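Putative tagatose-6-phosphate ketose/aldose isomerase (Escherichia coli, PDB 3C3J) is a putative member of the SIS family, built from two SIS domains, each an alpha-beta fold round a parallel sheet. Local coordinates at residues W74-T79 / F187-I192; T88-V92 / E118-A122; F110-G114 / H166-M172; R307-A313 / P323-L327. All coordinates share one frame; numbering follows the deposited sequence.

Contact 1 of 4, residues W74-T79 / F187-I192; sequences WLASHT and FAPETI
The indole of Trp-74 and the methyl of Ala-188 meet where the last turns of helix 63-79 face the loop that follows helix 174-187. Trp-74 has CG anti to its own N (chi1 -176°), which swings the six-membered ring out toward the loop, so that CH2 lies 3.7 Å from Ala-188 CB. The side chain of Thr-191 comes from the opposite direction, its CG2 4.2 Å from Trp-74 CH2. Alanine suits the middle of this patch because a small methyl can approach the ends of both the indole and the side chain of His-78, whose CB lies 3.9 Å above the indole plane, over its centre. One turn back from His-78, Leu-75 crosses Phe-187 at about a right angle, with Leu-75 CD2 3.9 Å from Phe-187 CB. At the helix end Thr-79 OG1 donates to Leu-75 O at 2.7 Å and also meets Lys-81 N just beyond the helix, while its methyl faces Phe-187 O. The Phe-187 ring leads away from helix 63-79 into the domain, meeting Phe-83 edge-to-face and touching Leu-106 and Ile-108 of strand 105-111; Trp-74 also rests on Val-336 of helix 335-356.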
loop_
_atom_site.group_PDB
_atom_site.type_symbol
_atom_site.label_atom_id
_atom_site.label_comp_id
_atom_site.label_asym_id
_atom_site.label_seq_id
_atom_site.Cartn_x
_atom_site.Cartn_y
_atom_site.Cartn_z
ATOM N N TRP A 74 -12.275 -8.495 -0.782
ATOM C CA TRP A 74 -13.297 -9.397 -1.320
ATOM C C TRP A 74 -13.802 -10.392 -0.280
ATOM O O TRP A 74 -15.024 -10.568 -0.112
ATOM C CB TRP A 74 -12.798 -10.132 -2.563
ATOM C CG TRP A 74 -13.871 -10.966 -3.160
ATOM C CD1 TRP A 74 -14.887 -10.526 -3.957
ATOM C CD2 TRP A 74 -14.089 -12.375 -2.960
ATOM N NE1 TRP A 74 -15.721 -11.585 -4.285
ATOM C CE2 TRP A 74 -15.255 -12.724 -3.688
ATOM C CE3 TRP A 74 -13.418 -13.371 -2.231
ATOM C CZ2 TRP A 74 -15.757 -14.028 -3.729
ATOM C CZ3 TRP A 74 -13.910 -14.683 -2.286
ATOM C CH2 TRP A 74 -15.065 -14.996 -3.029
ATOM N N LEU A 75 -12.885 -11.015 0.456
ATOM C CA LEU A 75 -13.297 -11.948 1.509
ATOM C C LEU A 75 -14.171 -11.262 2.584
ATOM O O LEU A 75 -15.168 -11.828 3.056
ATOM C CB LEU A 75 -12.083 -12.619 2.153
ATOM C CG LEU A 75 -11.470 -13.799 1.401
ATOM C CD1 LEU A 75 -10.194 -14.267 2.099
ATOM C CD2 LEU A 75 -12.486 -14.936 1.230
ATOM N N ALA A 76 -13.785 -10.046 2.971
ATOM C CA ALA A 76 -14.549 -9.273 3.939
ATOM C C ALA A 76 -15.992 -9.079 3.444
ATOM O O ALA A 76 -16.950 -9.350 4.183
ATOM C CB ALA A 76 -13.866 -7.905 4.175
ATOM N N SER A 77 -16.140 -8.619 2.204
ATOM C CA SER A 77 -17.455 -8.286 1.672
ATOM C C SER A 77 -18.245 -9.533 1.350
ATOM O O SER A 77 -19.452 -9.566 1.596
ATOM C CB SER A 77 -17.380 -7.423 0.418
ATOM O OG SER A 77 -16.575 -8.022 -0.573
ATOM N N HIS A 78 -17.577 -10.539 0.799
ATOM C CA HIS A 78 -18.245 -11.798 0.444
ATOM C C HIS A 78 -18.810 -12.524 1.665
ATOM O O HIS A 78 -19.911 -13.053 1.601
ATOM C CB HIS A 78 -17.299 -12.729 -0.299
ATOM C CG HIS A 78 -17.984 -13.921 -0.891
ATOM N ND1 HIS A 78 -17.923 -15.176 -0.325
ATOM C CD2 HIS A 78 -18.765 -14.039 -1.990
ATOM C CE1 HIS A 78 -18.627 -16.018 -1.063
ATOM N NE2 HIS A 78 -19.145 -15.354 -2.080
ATOM N N THR A 79 -18.043 -12.563 2.754
ATOM C CA THR A 79 -18.415 -13.302 3.969
ATOM C C THR A 79 -19.114 -12.439 5.030
ATOM O O THR A 79 -19.788 -12.971 5.911
ATOM C CB THR A 79 -17.164 -13.935 4.656
ATOM O OG1 THR A 79 -16.336 -12.896 5.184
ATOM C CG2 THR A 79 -16.353 -14.816 3.710
ATOM N N PHE A 187 -12.266 -20.178 2.753
ATOM C CA PHE A 187 -13.271 -19.247 3.309
ATOM C C PHE A 187 -14.481 -18.978 2.438
ATOM O O PHE A 187 -15.504 -18.525 2.959
ATOM C CB PHE A 187 -12.586 -17.942 3.757
ATOM C CG PHE A 187 -11.648 -18.157 4.891
ATOM C CD1 PHE A 187 -12.137 -18.314 6.180
ATOM C CD2 PHE A 187 -10.282 -18.298 4.671
ATOM C CE1 PHE A 187 -11.264 -18.539 7.249
ATOM C CE2 PHE A 187 -9.419 -18.539 5.718
ATOM C CZ PHE A 187 -9.921 -18.683 7.022
ATOM N N ALA A 188 -14.381 -19.262 1.137
ATOM C CA ALA A 188 -15.497 -19.069 0.209
ATOM C C ALA A 188 -15.725 -20.318 -0.667
ATOM O O ALA A 188 -15.753 -20.234 -1.884
ATOM C CB ALA A 188 -15.261 -17.836 -0.634
ATOM N N PRO A 189 -15.914 -21.482 -0.035
ATOM C CA PRO A 189 -15.995 -22.724 -0.823
ATOM C C PRO A 189 -17.231 -22.838 -1.708
ATOM O O PRO A 189 -17.260 -23.640 -2.644
ATOM C CB PRO A 189 -15.992 -23.823 0.236
ATOM C CG PRO A 189 -16.573 -23.180 1.438
ATOM C CD PRO A 189 -16.048 -21.749 1.412
ATOM N N GLU A 190 -18.239 -22.030 -1.418
ATOM C CA GLU A 190 -19.446 -22.021 -2.237
ATOM C C GLU A 190 -19.213 -21.328 -3.584
ATOM O O GLU A 190 -20.051 -21.441 -4.488
ATOM C CB GLU A 190 -20.604 -21.389 -1.459
ATOM C CG GLU A 190 -20.490 -19.890 -1.175
ATOM C CD GLU A 190 -19.445 -19.507 -0.090
ATOM O OE1 GLU A 190 -18.891 -20.358 0.626
ATOM O OE2 GLU A 190 -19.187 -18.313 0.066
ATOM N N THR A 191 -18.086 -20.616 -3.705
ATOM C CA THR A 191 -17.719 -19.831 -4.881
ATOM C C THR A 191 -16.427 -20.349 -5.489
ATOM O O THR A 191 -16.322 -20.511 -6.709
ATOM C CB THR A 191 -17.502 -18.334 -4.494
ATOM O OG1 THR A 191 -18.684 -17.832 -3.886
ATOM C CG2 THR A 191 -17.148 -17.436 -5.697
ATOM N N ILE A 192 -15.431 -20.588 -4.633
ATOM C CA ILE A 192 -14.119 -21.000 -5.082
ATOM C C ILE A 192 -13.893 -22.395 -4.553
ATOM O O ILE A 192 -13.732 -22.590 -3.367
ATOM C CB ILE A 192 -13.001 -20.040 -4.566
ATOM C CG1 ILE A 192 -13.324 -18.575 -4.938
ATOM C CG2 ILE A 192 -11.637 -20.530 -5.056
ATOM C CD1 ILE A 192 -13.298 -18.264 -6.419
#

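Contact 2 of 4, residues T88-V92 / E118-A122; sequences TTDLV and ESVAA
Val-92 pushes one methyl into the surface of helix 117-129: its CG2 is 3.6 Å from Glu-118 O and 3.8 Å from Ala-121 CB. The valine thus rests on a backbone carbonyl and on a neighbouring methyl at once. Ala-122 offers only a methyl, and this lets two larger residues close on it: Thr-88 CG2 and Leu-91 CD1 each stand 4.0 Å from Ala-122 CB. The short axes approach to 8.8 Å and cross at 53°, a spacing suited to small residues at the interface.

Both helices belong to the alpha-beta-alpha sandwich of an SIS domain, in which helices cover a parallel sheet; Thr-88 and Leu-91 also touch Thr-59 of strand 55-59.

Thr-88 divides its two branches between different tasks. Its CG2 joins the apolar patch, whereas OG1, lying between the backbone N and carbonyl carbon (chi1 59°), faces Glu-118 CB and a water. That water is 2.7 Å from Thr-88 OG1 and 2.7 Å from Ser-119 OG, bridging the two helices where their hydroxyls do not meet directly. Glu-118 crosses Thr-88 at about a right angle and bends at chi2 (105°), carrying its carboxylate past Thr-89, whose CG2 is 4.1 Å from Glu-118 OE2. The other oxygen, OE1, is hydrogen-bonded to Ser-116 OG. From the second subunit, Tyr-287 hydrogen-bonds to Val-92 O, and His-266 packs on Glu-118.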
loop_
_atom_site.group_PDB
_atom_site.type_symbol
_atom_site.label_atom_id
_atom_site.label_comp_id
_atom_site.label_asym_id
_atom_site.label_seq_id
_atom_site.Cartn_x
_atom_site.Cartn_y
_atom_site.Cartn_z
ATOM N N THR A 88 3.603 -9.311 7.536
ATOM C CA THR A 88 4.357 -9.745 8.701
ATOM C C THR A 88 5.422 -8.739 9.070
ATOM O O THR A 88 5.755 -8.615 10.245
ATOM C CB THR A 88 5.020 -11.118 8.537
ATOM O OG1 THR A 88 5.908 -11.093 7.414
ATOM C CG2 THR A 88 3.946 -12.194 8.355
ATOM N N THR A 89 5.953 -8.032 8.079
ATOM C CA THR A 89 6.979 -7.035 8.325
ATOM C C THR A 89 6.434 -5.882 9.191
ATOM O O THR A 89 7.162 -5.362 10.040
ATOM C CB THR A 89 7.589 -6.553 6.973
ATOM O OG1 THR A 89 6.536 -6.308 6.031
ATOM C CG2 THR A 89 8.526 -7.634 6.385
ATOM N N ASP A 90 5.156 -5.526 9.046
ATOM C CA ASP A 90 4.527 -4.521 9.937
ATOM C C ASP A 90 4.146 -5.069 11.315
ATOM O O ASP A 90 4.258 -4.348 12.323
ATOM C CB ASP A 90 3.269 -3.907 9.303
ATOM C CG ASP A 90 3.580 -3.046 8.095
ATOM O OD1 ASP A 90 4.724 -2.558 7.969
ATOM O OD2 ASP A 90 2.668 -2.851 7.252
ATOM N N LEU A 91 3.691 -6.318 11.371
ATOM C CA LEU A 91 3.396 -6.969 12.651
ATOM C C LEU A 91 4.630 -7.047 13.517
ATOM O O LEU A 91 4.557 -6.777 14.719
ATOM C CB LEU A 91 2.796 -8.366 12.454
ATOM C CG LEU A 91 1.371 -8.428 11.891
ATOM C CD1 LEU A 91 0.845 -9.912 11.816
ATOM C CD2 LEU A 91 0.436 -7.501 12.666
ATOM N N VAL A 92 5.778 -7.351 12.915
ATOM C CA VAL A 92 7.001 -7.562 13.677
ATOM C C VAL A 92 7.581 -6.234 14.203
ATOM O O VAL A 92 8.064 -6.178 15.331
ATOM C CB VAL A 92 8.065 -8.354 12.865
ATOM C CG1 VAL A 92 9.395 -8.360 13.596
ATOM C CG2 VAL A 92 7.613 -9.785 12.601
ATOM N N GLU A 118 10.413 -13.511 10.312
ATOM C CA GLU A 118 9.235 -12.667 10.501
ATOM C C GLU A 118 7.956 -13.477 10.610
ATOM O O GLU A 118 7.044 -13.083 11.339
ATOM C CB GLU A 118 9.101 -11.653 9.377
ATOM C CG GLU A 118 10.308 -10.766 9.281
ATOM C CD GLU A 118 11.199 -11.126 8.117
ATOM O OE1 GLU A 118 11.526 -12.339 7.871
ATOM O OE2 GLU A 118 11.570 -10.154 7.455
ATOM N N SER A 119 7.876 -14.592 9.888
ATOM C CA SER A 119 6.676 -15.447 9.964
ATOM C C SER A 119 6.480 -15.987 11.388
ATOM O O SER A 119 5.387 -15.885 11.967
ATOM C CB SER A 119 6.752 -16.609 8.949
ATOM O OG SER A 119 6.678 -16.095 7.617
ATOM N N VAL A 120 7.539 -16.545 11.949
ATOM C CA VAL A 120 7.499 -17.111 13.288
ATOM C C VAL A 120 7.317 -16.020 14.339
ATOM O O VAL A 120 6.529 -16.160 15.272
ATOM C CB VAL A 120 8.786 -17.943 13.562
ATOM C CG1 VAL A 120 8.759 -18.505 14.970
ATOM C CG2 VAL A 120 8.911 -19.091 12.519
ATOM N N ALA A 121 8.027 -14.919 14.165
ATOM C CA ALA A 121 7.901 -13.765 15.054
ATOM C C ALA A 121 6.476 -13.198 15.062
ATOM O O ALA A 121 5.974 -12.886 16.120
ATOM C CB ALA A 121 8.916 -12.703 14.682
ATOM N N ALA A 122 5.823 -13.106 13.897
ATOM C CA ALA A 122 4.440 -12.608 13.847
ATOM C C ALA A 122 3.457 -13.512 14.624
ATOM O O ALA A 122 2.565 -13.022 15.343
ATOM C CB ALA A 122 3.989 -12.394 12.393
HETATM O O HOH W 1 7.039 -13.512 6.835
#

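Contact 3 of 4, residues F110-G114 / H166-M172; sequences FGRSG and HDRGFAM
Where strand 105-111 gives way to a loop, the backbone at Arg-112 passes the loop 166-172 with its CA 6.0 Å from that of His-166. The arginine runs extended through chi1 and chi2, then bends at chi3 (41°), and this turn lays its guanidinium inside the curve of the loop. There NH1 donates to Gly-169 O at 2.7 Å, the acceptor lying in the guanidinium plane and the bond running nearly along the C=O axis. NH1 also makes a weak bond to Asp-167 O at 3.1 Å, and NH2 a long, weak one to Phe-170 O at 3.4 Å. An arginine suits this place because its several N-H groups can serve three carbonyls at once. Selenomethionine Met-172 covers one face of the group, its CG 3.6 Å from Arg-112 CZ, while His-166 CD2 lies 3.9 Å from Arg-112 CG. The Asp-167 carboxylate turns elsewhere, hydrogen-bonded to Ser-174 and Ser-175, at the start of helix 174-187, and to Thr-173 N just before it. Loops after the C-terminal ends of parallel strands line the ligand sites of many alpha-beta folds, and the SIS domain is built on such a sheet.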
loop_
_atom_site.group_PDB
_atom_site.type_symbol
_atom_site.label_atom_id
_atom_site.label_comp_id
_atom_site.label_asym_id
_atom_site.label_seq_id
_atom_site.Cartn_x
_atom_site.Cartn_y
_atom_site.Cartn_z
ATOM N N PHE A 110 0.873 -16.849 5.762
ATOM C CA PHE A 110 1.445 -17.394 4.542
ATOM C C PHE A 110 2.965 -17.461 4.629
ATOM O O PHE A 110 3.616 -16.492 4.991
ATOM C CB PHE A 110 1.050 -16.507 3.359
ATOM C CG PHE A 110 -0.416 -16.440 3.126
ATOM C CD1 PHE A 110 -1.094 -17.529 2.614
ATOM C CD2 PHE A 110 -1.134 -15.282 3.414
ATOM C CE1 PHE A 110 -2.452 -17.478 2.383
ATOM C CE2 PHE A 110 -2.522 -15.228 3.189
ATOM C CZ PHE A 110 -3.176 -16.327 2.680
ATOM N N GLY A 111 3.541 -18.600 4.278
ATOM C CA GLY A 111 5.007 -18.703 4.161
ATOM C C GLY A 111 5.398 -19.893 3.314
ATOM O O GLY A 111 4.959 -21.024 3.567
ATOM N N ARG A 112 6.195 -19.643 2.289
ATOM C CA ARG A 112 6.710 -20.701 1.435
ATOM C C ARG A 112 7.552 -21.686 2.264
ATOM O O ARG A 112 7.220 -22.865 2.342
ATOM C CB ARG A 112 7.504 -20.105 0.270
ATOM C CG ARG A 112 8.245 -21.164 -0.551
ATOM C CD ARG A 112 9.094 -20.623 -1.659
ATOM N NE ARG A 112 9.856 -19.415 -1.356
ATOM C CZ ARG A 112 10.696 -18.838 -2.218
ATOM N NH1 ARG A 112 10.961 -19.403 -3.388
ATOM N NH2 ARG A 112 11.309 -17.709 -1.897
ATOM N N SER A 113 8.591 -21.201 2.928
ATOM C CA SER A 113 9.451 -22.064 3.751
ATOM C C SER A 113 8.904 -22.349 5.136
ATOM O O SER A 113 9.246 -23.357 5.734
ATOM C CB SER A 113 10.843 -21.443 3.904
ATOM O OG SER A 113 10.841 -20.348 4.819
ATOM N N GLY A 114 8.085 -21.431 5.662
ATOM C CA GLY A 114 7.567 -21.520 7.019
ATOM C C GLY A 114 8.628 -21.186 8.056
ATOM O O GLY A 114 8.388 -21.291 9.258
ATOM N N HIS A 166 6.768 -25.697 -3.209
ATOM C CA HIS A 166 7.884 -25.175 -2.416
ATOM C C HIS A 166 8.924 -24.712 -3.438
ATOM O O HIS A 166 9.898 -25.420 -3.706
ATOM C CB HIS A 166 8.456 -26.231 -1.476
ATOM C CG HIS A 166 9.459 -25.697 -0.484
ATOM N ND1 HIS A 166 9.836 -26.398 0.639
ATOM C CD2 HIS A 166 10.132 -24.521 -0.426
ATOM C CE1 HIS A 166 10.724 -25.697 1.326
ATOM N NE2 HIS A 166 10.925 -24.554 0.699
ATOM N N ASP A 167 8.677 -23.535 -4.022
ATOM C CA ASP A 167 9.429 -23.037 -5.176
ATOM C C ASP A 167 10.924 -22.959 -4.887
ATOM O O ASP A 167 11.339 -22.429 -3.836
ATOM C CB ASP A 167 8.940 -21.643 -5.601
ATOM C CG ASP A 167 7.525 -21.636 -6.172
ATOM O OD1 ASP A 167 7.087 -22.627 -6.816
ATOM O OD2 ASP A 167 6.855 -20.591 -5.999
ATOM N N ARG A 168 11.715 -23.516 -5.803
ATOM C CA ARG A 168 13.181 -23.439 -5.761
ATOM C C ARG A 168 13.687 -22.083 -6.280
ATOM O O ARG A 168 14.706 -21.580 -5.807
ATOM C CB ARG A 168 13.810 -24.557 -6.592
ATOM C CG ARG A 168 13.605 -25.957 -6.058
ATOM C CD ARG A 168 14.282 -26.974 -6.953
ATOM N NE ARG A 168 13.993 -28.342 -6.560
ATOM C CZ ARG A 168 14.560 -28.978 -5.541
ATOM N NH1 ARG A 168 14.238 -30.230 -5.263
ATOM N NH2 ARG A 168 15.431 -28.371 -4.788
ATOM N N GLY A 169 12.980 -21.504 -7.247
ATOM C CA GLY A 169 13.279 -20.156 -7.743
ATOM C C GLY A 169 13.229 -19.132 -6.627
ATOM O O GLY A 169 12.375 -19.223 -5.733
ATOM N N PHE A 170 14.172 -18.186 -6.663
ATOM C CA PHE A 170 14.192 -17.005 -5.798
ATOM C C PHE A 170 12.813 -16.312 -5.737
ATOM O O PHE A 170 12.295 -15.991 -4.665
ATOM C CB PHE A 170 15.234 -16.011 -6.369
ATOM C CG PHE A 170 15.226 -14.671 -5.719
ATOM C CD1 PHE A 170 15.668 -14.528 -4.420
ATOM C CD2 PHE A 170 14.798 -13.541 -6.409
ATOM C CE1 PHE A 170 15.666 -13.279 -3.809
ATOM C CE2 PHE A 170 14.794 -12.302 -5.814
ATOM C CZ PHE A 170 15.223 -12.163 -4.520
ATOM N N ALA A 171 12.269 -16.055 -6.917
ATOM C CA ALA A 171 10.996 -15.380 -7.086
ATOM C C ALA A 171 9.863 -16.398 -6.956
ATOM O O ALA A 171 9.814 -17.368 -7.710
ATOM C CB ALA A 171 10.957 -14.710 -8.436
HETATM N N MSE A 172 8.941 -16.150 -6.029
HETATM C CA MSE A 172 7.808 -17.044 -5.791
HETATM C C MSE A 172 6.813 -16.958 -6.935
HETATM O O MSE A 172 6.479 -15.867 -7.382
HETATM C CB MSE A 172 7.096 -16.663 -4.503
HETATM C CG MSE A 172 7.887 -16.892 -3.236
HETATM SE SE MSE A 172 6.887 -16.132 -1.699
HETATM C CE MSE A 172 5.251 -17.240 -1.718
#

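Contact 4 of 4, residues R307-A313 / P323-L327; sequences RVIAIAA and PHIIL
Ala-310 and Ala-312 hold the strand 324-326 by alternate N-H and C=O groups, in the pattern of parallel neighbours. Ala-310 N donates to Pro-323 O at 3.2 Å and its O accepts from Ile-325 N at 2.8 Å; two residues on, Ala-312 N reaches Ile-325 O at 3.0 Å and Ala-312 O takes Leu-327 N at 2.9 Å. Proline suits the start of this edge, since it needs to supply only a carbonyl there, and its ring packs against the aliphatic part of Arg-307, CG to CG 3.8 Å.

Side chains then sort by face. On one, Ile-309, Ile-311 and Ile-325 gather, and Leu-327 reaches Ile-311 at about a right angle, its CD2 3.7 Å from Ile-311 CG2; branched residues favour extended strands and fill this face well. The other bears Ala-310, Ala-312, His-324 and Ile-326, the small Ala-310 letting Leu-296 and Arg-300 of helix 288-302 come close.

Further out, helix 335-356 covers the isoleucine face through Phe-342 and Tyr-345. Arg-300 hydrogen-bonds to both Val-308 O and Pro-323 O, two acceptors only 3.2 Å apart, and its positive charge probably eases their mutual repulsion. Past the strand pair a water lies close to Ala-313 O and Leu-327 O. Main-chain bonds thus fix the register, while side chains set the character of each face.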
loop_
_atom_site.group_PDB
_atom_site.type_symbol
_atom_site.label_atom_id
_atom_site.label_comp_id
_atom_site.label_asym_id
_atom_site.label_seq_id
_atom_site.Cartn_x
_atom_site.Cartn_y
_atom_site.Cartn_z
ATOM N N ARG A 307 4.829 2.190 -24.545
ATOM C CA ARG A 307 3.767 1.239 -24.877
ATOM C C ARG A 307 2.741 1.165 -23.750
ATOM O O ARG A 307 3.129 1.176 -22.579
ATOM C CB ARG A 307 4.348 -0.163 -25.123
ATOM C CG ARG A 307 3.391 -1.099 -25.855
ATOM C CD ARG A 307 4.061 -2.367 -26.351
ATOM N NE ARG A 307 5.164 -2.068 -27.270
ATOM C CZ ARG A 307 6.089 -2.936 -27.678
ATOM N NH1 ARG A 307 6.059 -4.206 -27.281
ATOM N NH2 ARG A 307 7.058 -2.531 -28.505
ATOM N N VAL A 308 1.459 1.085 -24.119
ATOM C CA VAL A 308 0.351 0.874 -23.184
ATOM C C VAL A 308 -0.357 -0.406 -23.601
ATOM O O VAL A 308 -0.864 -0.498 -24.716
ATOM C CB VAL A 308 -0.658 2.030 -23.155
ATOM C CG1 VAL A 308 -1.812 1.743 -22.117
ATOM C CG2 VAL A 308 0.048 3.374 -22.824
ATOM N N ILE A 309 -0.370 -1.405 -22.709
ATOM C CA ILE A 309 -0.990 -2.708 -22.977
ATOM C C ILE A 309 -2.160 -2.899 -22.016
ATOM O O ILE A 309 -1.987 -2.791 -20.818
ATOM C CB ILE A 309 0.008 -3.879 -22.775
ATOM C CG1 ILE A 309 1.216 -3.749 -23.692
ATOM C CG2 ILE A 309 -0.649 -5.246 -22.983
ATOM C CD1 ILE A 309 2.225 -4.860 -23.481
ATOM N N ALA A 310 -3.341 -3.145 -22.568
ATOM C CA ALA A 310 -4.520 -3.526 -21.809
ATOM C C ALA A 310 -4.651 -5.036 -21.880
ATOM O O ALA A 310 -4.597 -5.622 -22.976
ATOM C CB ALA A 310 -5.749 -2.892 -22.384
ATOM N N ILE A 311 -4.849 -5.664 -20.723
ATOM C CA ILE A 311 -5.207 -7.076 -20.648
ATOM C C ILE A 311 -6.651 -7.168 -20.144
ATOM O O ILE A 311 -6.966 -6.650 -19.077
ATOM C CB ILE A 311 -4.237 -7.889 -19.747
ATOM C CG1 ILE A 311 -2.775 -7.630 -20.145
ATOM C CG2 ILE A 311 -4.548 -9.373 -19.835
ATOM C CD1 ILE A 311 -1.748 -8.327 -19.248
ATOM N N ALA A 312 -7.535 -7.780 -20.938
ATOM C CA ALA A 312 -8.966 -7.815 -20.625
ATOM C C ALA A 312 -9.670 -9.060 -21.138
ATOM O O ALA A 312 -9.261 -9.643 -22.144
ATOM C CB ALA A 312 -9.670 -6.559 -21.161
ATOM N N ALA A 313 -10.762 -9.421 -20.458
ATOM C CA ALA A 313 -11.648 -10.498 -20.887
ATOM C C ALA A 313 -12.454 -10.120 -22.131
ATOM O O ALA A 313 -12.685 -10.959 -22.973
ATOM C CB ALA A 313 -12.585 -10.876 -19.779
ATOM N N PRO A 323 -2.043 -1.606 -28.162
ATOM C CA PRO A 323 -1.597 -2.940 -27.748
ATOM C C PRO A 323 -2.510 -3.509 -26.682
ATOM O O PRO A 323 -2.883 -2.791 -25.752
ATOM C CB PRO A 323 -0.204 -2.684 -27.182
ATOM C CG PRO A 323 0.282 -1.514 -27.968
ATOM C CD PRO A 323 -0.929 -0.647 -28.161
ATOM N N HIS A 324 -2.889 -4.769 -26.843
ATOM C CA HIS A 324 -3.810 -5.414 -25.940
ATOM C C HIS A 324 -3.736 -6.923 -26.048
ATOM O O HIS A 324 -3.304 -7.469 -27.078
ATOM C CB HIS A 324 -5.247 -4.946 -26.199
ATOM C CG HIS A 324 -5.792 -5.374 -27.525
ATOM N ND1 HIS A 324 -5.463 -4.742 -28.706
ATOM C CD2 HIS A 324 -6.638 -6.372 -27.856
ATOM C CE1 HIS A 324 -6.088 -5.332 -29.706
ATOM N NE2 HIS A 324 -6.804 -6.327 -29.220
ATOM N N ILE A 325 -4.155 -7.579 -24.969
ATOM C CA ILE A 325 -4.254 -9.016 -24.900
ATOM C C ILE A 325 -5.662 -9.337 -24.415
ATOM O O ILE A 325 -6.078 -8.860 -23.365
ATOM C CB ILE A 325 -3.205 -9.605 -23.933
ATOM C CG1 ILE A 325 -1.801 -9.339 -24.434
ATOM C CG2 ILE A 325 -3.408 -11.112 -23.732
ATOM C CD1 ILE A 325 -0.734 -9.641 -23.408
ATOM N N ILE A 326 -6.420 -10.106 -25.186
ATOM C CA ILE A 326 -7.724 -10.592 -24.725
ATOM C C ILE A 326 -7.527 -11.978 -24.159
ATOM O O ILE A 326 -6.909 -12.830 -24.784
ATOM C CB ILE A 326 -8.798 -10.627 -25.847
ATOM C CG1 ILE A 326 -8.904 -9.259 -26.542
ATOM C CG2 ILE A 326 -10.148 -11.076 -25.295
ATOM C CD1 ILE A 326 -9.191 -8.075 -25.643
ATOM N N LEU A 327 -8.014 -12.186 -22.940
ATOM C CA LEU A 327 -7.888 -13.468 -22.273
ATOM C C LEU A 327 -8.630 -14.566 -23.051
ATOM O O LEU A 327 -9.614 -14.282 -23.739
ATOM C CB LEU A 327 -8.452 -13.381 -20.847
ATOM C CG LEU A 327 -7.825 -12.344 -19.909
ATOM C CD1 LEU A 327 -8.589 -12.351 -18.578
ATOM C CD2 LEU A 327 -6.342 -12.631 -19.694
HETATM O O HOH W 2 -12.062 -13.632 -22.983
#

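Overall arrangement
Contacts 1, 2 and 3 all belong to the first SIS domain, and contact 4 to the second. Along the chain, contacts 2 and 3 are both nested within the loop closed by contact 1, and their segments alternate; contact 4 follows in series. Contacts 2 and 3 are neighbours, with centres 16 Å apart, and they touch, Val-120 packing on Gly-114, where the short loop 112-116 joins strand 105-111 to helix 117-129. Contact 1 lies 25 Å from each of them, between centres. Contact 4 is 37 Å from contact 2, on the opposite side of the chain's centre, at the outermost strand of the second five-stranded parallel sheet. Helix 335-356 reaches both contact 1 and contact 4, linking the two domains.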